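Local coordinates for protein putative endo-1,4-beta-xylanase (Bacteroides thetaiotaomicron VPI-5482, PDB 5MSX) that probably hydrolyses O-glycosyl linkages of plant pectin as a family 43 glycoside hydrolase, likely an arabinofuranosidase, and binds calcium, at residues Q57-S62 with R282-Q287; V45-A50 with D120-P125. All coordinates share one frame; numbering follows the deposited sequence.

Interaction 1. Residues Q57-S62 with R282-Q287. With EDO (1,2-ethanediol), chain B; EDO (1,2-ethanediol), chain U.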
loop_
_atom_site.group_PDB
_atom_site.type_symbol
_atom_site.label_atom_id
_atom_site.label_comp_id
_atom_site.label_asym_id
_atom_site.label_seq_id
_atom_site.Cartn_x
_atom_site.Cartn_y
_atom_site.Cartn_z
ATOM N N GLN C 57 -35.579 12.477 13.816
ATOM C CA GLN C 57 -35.257 13.897 13.732
ATOM C C GLN C 57 -34.890 14.353 12.323
ATOM O O GLN C 57 -34.146 15.326 12.133
ATOM C CB GLN C 57 -34.186 14.254 14.771
ATOM C CG GLN C 57 -34.697 14.068 16.203
ATOM C CD GLN C 57 -33.727 14.594 17.242
ATOM O OE1 GLN C 57 -33.266 15.733 17.146
ATOM N NE2 GLN C 57 -33.390 13.761 18.227
ATOM N N GLY C 58 -35.489 13.705 11.325
ATOM C CA GLY C 58 -35.115 13.913 9.931
ATOM C C GLY C 58 -33.602 13.788 9.751
ATOM O O GLY C 58 -32.937 12.919 10.354
ATOM N N LEU C 59 -33.059 14.728 8.997
ATOM C CA LEU C 59 -31.646 14.763 8.687
ATOM C C LEU C 59 -30.739 15.340 9.781
ATOM O O LEU C 59 -29.555 15.473 9.545
ATOM C CB LEU C 59 -31.437 15.521 7.371
ATOM C CG LEU C 59 -32.020 14.809 6.144
ATOM C CD1 LEU C 59 -31.914 15.716 4.939
ATOM C CD2 LEU C 59 -31.337 13.469 5.877
ATOM N N LYS C 60 -31.268 15.640 10.965
ATOM C CA LYS C 60 -30.485 16.281 12.023
ATOM C C LYS C 60 -29.668 15.253 12.775
ATOM O O LYS C 60 -28.616 15.579 13.323
ATOM C CB LYS C 60 -31.403 17.013 13.009
ATOM C CG LYS C 60 -32.227 18.131 12.392
ATOM C CD LYS C 60 -33.144 18.778 13.434
ATOM C CE LYS C 60 -34.279 19.564 12.787
ATOM N NZ LYS C 60 -35.307 19.953 13.795
ATOM N N THR C 61 -30.168 14.016 12.830
ATOM C CA THR C 61 -29.435 12.896 13.398
ATOM C C THR C 61 -29.555 11.648 12.491
ATOM O O THR C 61 -30.350 11.619 11.563
ATOM C CB THR C 61 -30.026 12.523 14.750
ATOM O OG1 THR C 61 -31.390 12.150 14.566
ATOM C CG2 THR C 61 -29.941 13.697 15.761
ATOM N N SER C 62 -28.802 10.599 12.813
ATOM C CA SER C 62 -28.946 9.319 12.129
ATOM C C SER C 62 -28.802 8.261 13.182
ATOM O O SER C 62 -28.486 8.570 14.311
ATOM C CB SER C 62 -27.851 9.153 11.068
ATOM O OG SER C 62 -26.591 8.868 11.693
ATOM N N ARG C 282 -41.607 8.638 4.504
ATOM C CA ARG C 282 -41.158 10.037 4.341
ATOM C C ARG C 282 -39.910 10.348 5.177
ATOM O O ARG C 282 -39.633 9.663 6.142
ATOM C CB ARG C 282 -42.302 11.081 4.622
ATOM C CG ARG C 282 -42.221 11.842 5.952
ATOM C CD ARG C 282 -43.529 12.540 6.285
ATOM N NE ARG C 282 -43.955 13.457 5.221
ATOM C CZ ARG C 282 -43.610 14.740 5.133
ATOM N NH1 ARG C 282 -44.068 15.487 4.127
ATOM N NH2 ARG C 282 -42.819 15.306 6.043
ATOM N N SER C 283 -39.220 11.428 4.804
ATOM C CA SER C 283 -38.005 11.900 5.490
ATOM C C SER C 283 -37.023 10.711 5.623
ATOM O O SER C 283 -36.866 9.918 4.674
ATOM C CB SER C 283 -38.399 12.555 6.836
ATOM O OG SER C 283 -37.271 13.058 7.543
ATOM N N THR C 284 -36.427 10.529 6.795
ATOM C CA THR C 284 -35.431 9.482 7.003
ATOM C C THR C 284 -36.097 8.257 7.615
ATOM O O THR C 284 -35.681 7.787 8.661
ATOM C CB THR C 284 -34.296 9.987 7.925
ATOM O OG1 THR C 284 -34.872 10.616 9.063
ATOM C CG2 THR C 284 -33.416 10.997 7.233
ATOM N N ASN C 285 -37.142 7.763 6.975
ATOM C CA ASN C 285 -37.790 6.524 7.345
ATOM C C ASN C 285 -37.892 5.698 6.052
ATOM O O ASN C 285 -38.964 5.355 5.597
ATOM C CB ASN C 285 -39.174 6.792 7.948
ATOM C CG ASN C 285 -39.105 7.679 9.171
ATOM O OD1 ASN C 285 -38.486 7.333 10.147
ATOM N ND2 ASN C 285 -39.696 8.841 9.089
ATOM N N ARG C 286 -36.736 5.409 5.481
ATOM C CA ARG C 286 -36.632 4.708 4.212
ATOM C C ARG C 286 -36.243 3.264 4.480
ATOM O O ARG C 286 -35.664 2.942 5.510
ATOM C CB ARG C 286 -35.590 5.406 3.332
ATOM C CG ARG C 286 -35.934 6.859 3.059
ATOM C CD ARG C 286 -34.744 7.696 2.628
ATOM N NE ARG C 286 -33.728 7.845 3.675
ATOM C CZ ARG C 286 -32.624 8.578 3.519
ATOM N NH1 ARG C 286 -32.399 9.213 2.380
ATOM N NH2 ARG C 286 -31.739 8.680 4.495
ATOM N N GLN C 287 -36.558 2.390 3.538
ATOM C CA GLN C 287 -36.010 1.033 3.519
ATOM C C GLN C 287 -35.355 0.789 2.182
ATOM O O GLN C 287 -35.504 1.612 1.260
ATOM C CB GLN C 287 -37.092 0.007 3.829
ATOM C CG GLN C 287 -37.502 0.027 5.280
ATOM C CD GLN C 287 -38.393 -1.152 5.639
ATOM O OE1 GLN C 287 -39.542 -1.199 5.229
ATOM N NE2 GLN C 287 -37.858 -2.116 6.387
HETATM C C1 EDO B . -40.133 11.724 10.817
HETATM O O1 EDO B . -40.005 10.546 11.621
HETATM C C2 EDO B . -38.876 12.580 10.926
HETATM O O2 EDO B . -37.713 11.797 11.237
HETATM C C1 EDO U . -28.917 12.098 3.363
HETATM O O1 EDO U . -28.973 11.908 1.941
HETATM C C2 EDO U . -28.665 10.786 4.064
HETATM O O2 EDO U . -29.291 9.746 3.332
#

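Interaction 2. Residues V45-A50 with D120-P125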
loop_
_atom_site.group_PDB
_atom_site.type_symbol
_atom_site.label_atom_id
_atom_site.label_comp_id
_atom_site.label_asym_id
_atom_site.label_seq_id
_atom_site.Cartn_x
_atom_site.Cartn_y
_atom_site.Cartn_z
ATOM N N VAL C 45 -19.163 -14.027 2.158
ATOM C CA VAL C 45 -20.273 -13.507 2.985
ATOM C C VAL C 45 -20.744 -12.147 2.420
ATOM O O VAL C 45 -19.917 -11.339 2.019
ATOM C CB VAL C 45 -19.788 -13.320 4.443
ATOM C CG1 VAL C 45 -20.891 -12.766 5.322
ATOM C CG2 VAL C 45 -19.255 -14.644 5.013
ATOM N N PHE C 46 -22.052 -11.869 2.435
ATOM C CA PHE C 46 -22.548 -10.539 2.011
ATOM C C PHE C 46 -22.522 -9.555 3.164
ATOM O O PHE C 46 -22.794 -9.926 4.291
ATOM C CB PHE C 46 -23.940 -10.610 1.406
ATOM C CG PHE C 46 -24.051 -11.597 0.252
ATOM C CD1 PHE C 46 -23.692 -11.225 -1.034
ATOM C CD2 PHE C 46 -24.520 -12.891 0.464
ATOM C CE1 PHE C 46 -23.776 -12.127 -2.094
ATOM C CE2 PHE C 46 -24.633 -13.795 -0.587
ATOM C CZ PHE C 46 -24.264 -13.419 -1.878
ATOM N N TYR C 47 -22.120 -8.321 2.867
ATOM C CA TYR C 47 -22.067 -7.235 3.814
ATOM C C TYR C 47 -22.920 -6.085 3.272
ATOM O O TYR C 47 -22.917 -5.838 2.048
ATOM C CB TYR C 47 -20.639 -6.739 3.955
ATOM C CG TYR C 47 -19.721 -7.700 4.653
ATOM C CD1 TYR C 47 -19.240 -8.837 4.007
ATOM C CD2 TYR C 47 -19.343 -7.483 5.986
ATOM C CE1 TYR C 47 -18.400 -9.721 4.656
ATOM C CE2 TYR C 47 -18.485 -8.352 6.633
ATOM C CZ TYR C 47 -18.039 -9.473 5.969
ATOM O OH TYR C 47 -17.217 -10.314 6.642
ATOM N N CYS C 48 -23.641 -5.402 4.180
ATOM C CA CYS C 48 -24.397 -4.205 3.880
ATOM C C CYS C 48 -24.030 -3.091 4.855
ATOM O O CYS C 48 -24.372 -3.136 6.043
ATOM C CB CYS C 48 -25.904 -4.487 3.901
ATOM S SG CYS C 48 -26.953 -3.025 3.540
ATOM N N TYR C 49 -23.296 -2.104 4.336
ATOM C CA TYR C 49 -22.989 -0.881 5.019
ATOM C C TYR C 49 -23.972 0.195 4.526
ATOM O O TYR C 49 -24.058 0.465 3.327
ATOM C CB TYR C 49 -21.582 -0.437 4.639
ATOM C CG TYR C 49 -20.461 -1.410 4.992
ATOM C CD1 TYR C 49 -19.879 -1.406 6.276
ATOM C CD2 TYR C 49 -19.937 -2.285 4.050
ATOM C CE1 TYR C 49 -18.831 -2.263 6.598
ATOM C CE2 TYR C 49 -18.894 -3.148 4.374
ATOM C CZ TYR C 49 -18.332 -3.120 5.635
ATOM O OH TYR C 49 -17.296 -3.977 5.950
ATOM N N ALA C 50 -24.654 0.858 5.435
ATOM C CA ALA C 50 -25.714 1.786 5.053
ATOM C C ALA C 50 -25.857 2.903 6.072
ATOM O O ALA C 50 -25.266 2.834 7.160
ATOM C CB ALA C 50 -27.030 1.028 4.885
ATOM N N ASP C 120 -8.512 -3.882 9.758
ATOM C CA ASP C 120 -7.897 -5.159 9.352
ATOM C C ASP C 120 -8.896 -6.132 8.793
ATOM O O ASP C 120 -8.499 -7.075 8.117
ATOM C CB ASP C 120 -7.250 -5.877 10.537
ATOM C CG ASP C 120 -6.047 -5.171 11.060
ATOM O OD1 ASP C 120 -5.367 -4.450 10.283
ATOM O OD2 ASP C 120 -5.771 -5.353 12.267
ATOM N N LYS C 121 -10.176 -5.961 9.131
ATOM C CA LYS C 121 -11.227 -6.784 8.549
ATOM C C LYS C 121 -12.506 -5.967 8.339
ATOM O O LYS C 121 -12.641 -4.853 8.889
ATOM C CB LYS C 121 -11.467 -8.021 9.410
ATOM C CG LYS C 121 -11.841 -7.754 10.845
ATOM C CD LYS C 121 -11.873 -9.070 11.599
ATOM C CE LYS C 121 -12.482 -8.917 12.985
ATOM N NZ LYS C 121 -11.721 -7.902 13.766
ATOM N N PRO C 122 -13.433 -6.479 7.511
ATOM C CA PRO C 122 -14.656 -5.697 7.217
ATOM C C PRO C 122 -15.557 -5.447 8.426
ATOM O O PRO C 122 -16.324 -4.503 8.418
ATOM C CB PRO C 122 -15.348 -6.522 6.127
ATOM C CG PRO C 122 -14.732 -7.890 6.215
ATOM C CD PRO C 122 -13.326 -7.657 6.636
ATOM N N GLU C 123 -15.398 -6.229 9.493
ATOM C CA GLU C 123 -16.118 -6.007 10.768
ATOM C C GLU C 123 -15.540 -4.868 11.625
ATOM O O GLU C 123 -16.101 -4.524 12.642
ATOM C CB GLU C 123 -16.135 -7.295 11.599
ATOM C CG GLU C 123 -16.865 -8.486 10.961
ATOM C CD GLU C 123 -16.068 -9.243 9.900
ATOM O OE1 GLU C 123 -16.703 -10.071 9.208
ATOM O OE2 GLU C 123 -14.847 -8.999 9.717
ATOM N N GLY C 124 -14.424 -4.277 11.219
ATOM C CA GLY C 124 -13.742 -3.284 12.027
ATOM C C GLY C 124 -12.943 -3.967 13.131
ATOM O O GLY C 124 -12.796 -5.187 13.105
ATOM N N PRO C 125 -12.466 -3.224 14.132
ATOM C CA PRO C 125 -12.781 -1.808 14.316
ATOM C C PRO C 125 -12.080 -0.930 13.298
ATOM O O PRO C 125 -10.887 -1.083 13.086
ATOM C CB PRO C 125 -12.246 -1.508 15.725
ATOM C CG PRO C 125 -11.199 -2.547 15.953
ATOM C CD PRO C 125 -11.735 -3.773 15.289
#

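Interaction 1. Residues Q57-S62 with R282-Q287
Thr284 points its side chain at Gly58 and Leu59, and its two branches do different work. OG1 lies 3.3 Å from Gly58 O, at best a weak hydrogen bond. CG2 meets the CD2 methyl of Leu59 at 3.5 Å. The first torsion (chi1 48°) sets OG1 between the backbone N and the carbonyl carbon and turns CG2 to the leucine. Ser283 adds its hydroxyl from the neighbouring position, with OG 3.3 Å from Gly58 CA. Gly58 has a positive phi, and a side chain on it would head close to that hydroxyl.

Two 1,2-ethanediol molecules, probably from the crystallisation liquor, extend the contact. One bridges the segments: its O2 accepts from Gly58 N at 2.9 Å and its O1 accepts from Asn285 ND2 at 3.1 Å. The same ND2 also donates to Arg282 O, which helps fix the amide. At the second diol, Arg286 NH2 donates to O2 at 2.9 Å, while Leu59 CD2 touches C1.

The Leu59 side chain lies about 7 Å from that of Asp36, the predicted proton acceptor, consistent with a place near the active site. The contact joins the loop between strands 45-52 and 67-70 to the loop between strands 272-278 and 287-293. Arg286 also forms a salt bridge with Asp53, and Thr284 bonds through its backbone to Gly54, both just beyond strand 45-52.

Interaction 2. Residues V45-A50 with D120-P125
The Tyr47 ring overlaps Pro122 obliquely: the proline CB sits 4.2 Å from the ring centroid in an off-centre CH-pi contact. The proline CG reaches further out, to 3.5 Å from Tyr47 OH. That hydroxyl donates a short hydrogen bond of 2.6 Å to Glu123 OE1. The oxygen lies at the edge of the tyrosine ring, in its plane, but the hydroxyl meets it from above the carboxylate plane. Ring and carboxylate planes are 66° apart. Glu123 does not set out toward the strand; the bend in its chain (chi2 79°) brings the carboxylate round to the phenol. OE1 has a second partner in Lys69, which forms a salt bridge with it and probably favours the ionised form.

Two residues on, Tyr49 reaches the same proline from the same side of the strand. Its OH donates to Pro122 O at 2.7 Å, tilted 31° from the carbonyl plane, and touches Pro122 CB at 3.2 Å. Pro122 and Glu123 are the central residues of a type I beta turn, closed by Gly124 N bonding to Lys121 O. An alanine in place of Tyr47 would probably open a gap beside Pro122 and cost Glu123 OE1 its phenol partner.

Strand 45-52 runs between strands 37-42 and 67-70 of one antiparallel sheet. The turn connects strands 113-119 and 127-128 of another. Ile42 and Tyr104 touch Pro122 as well, so this buried contact ties together two neighbouring sheets, probably successive blades of the family's beta-propeller.

Overall arrangement
The segments alternate along the chain: 45-50, 57-62, 120-125, then 282-287. Both contacts fall within the glycoside hydrolase family 43 range. Strand 45-52 carries the first segment of interaction 2, and the loop after it carries the first segment of interaction 1. The contact centres are 23 Å apart, on opposite sides of the chain's centre, and the contacts do not touch. Interaction 1 links that loop to the loop between strands 272-278 and 287-293, and interaction 2 links that strand to the sheet holding strand 113-119. The first lies near the predicted catalytic residues Asp36 and Glu200. Together they probably tie the start of the propeller both to its next sheet and to a loop far along the chain.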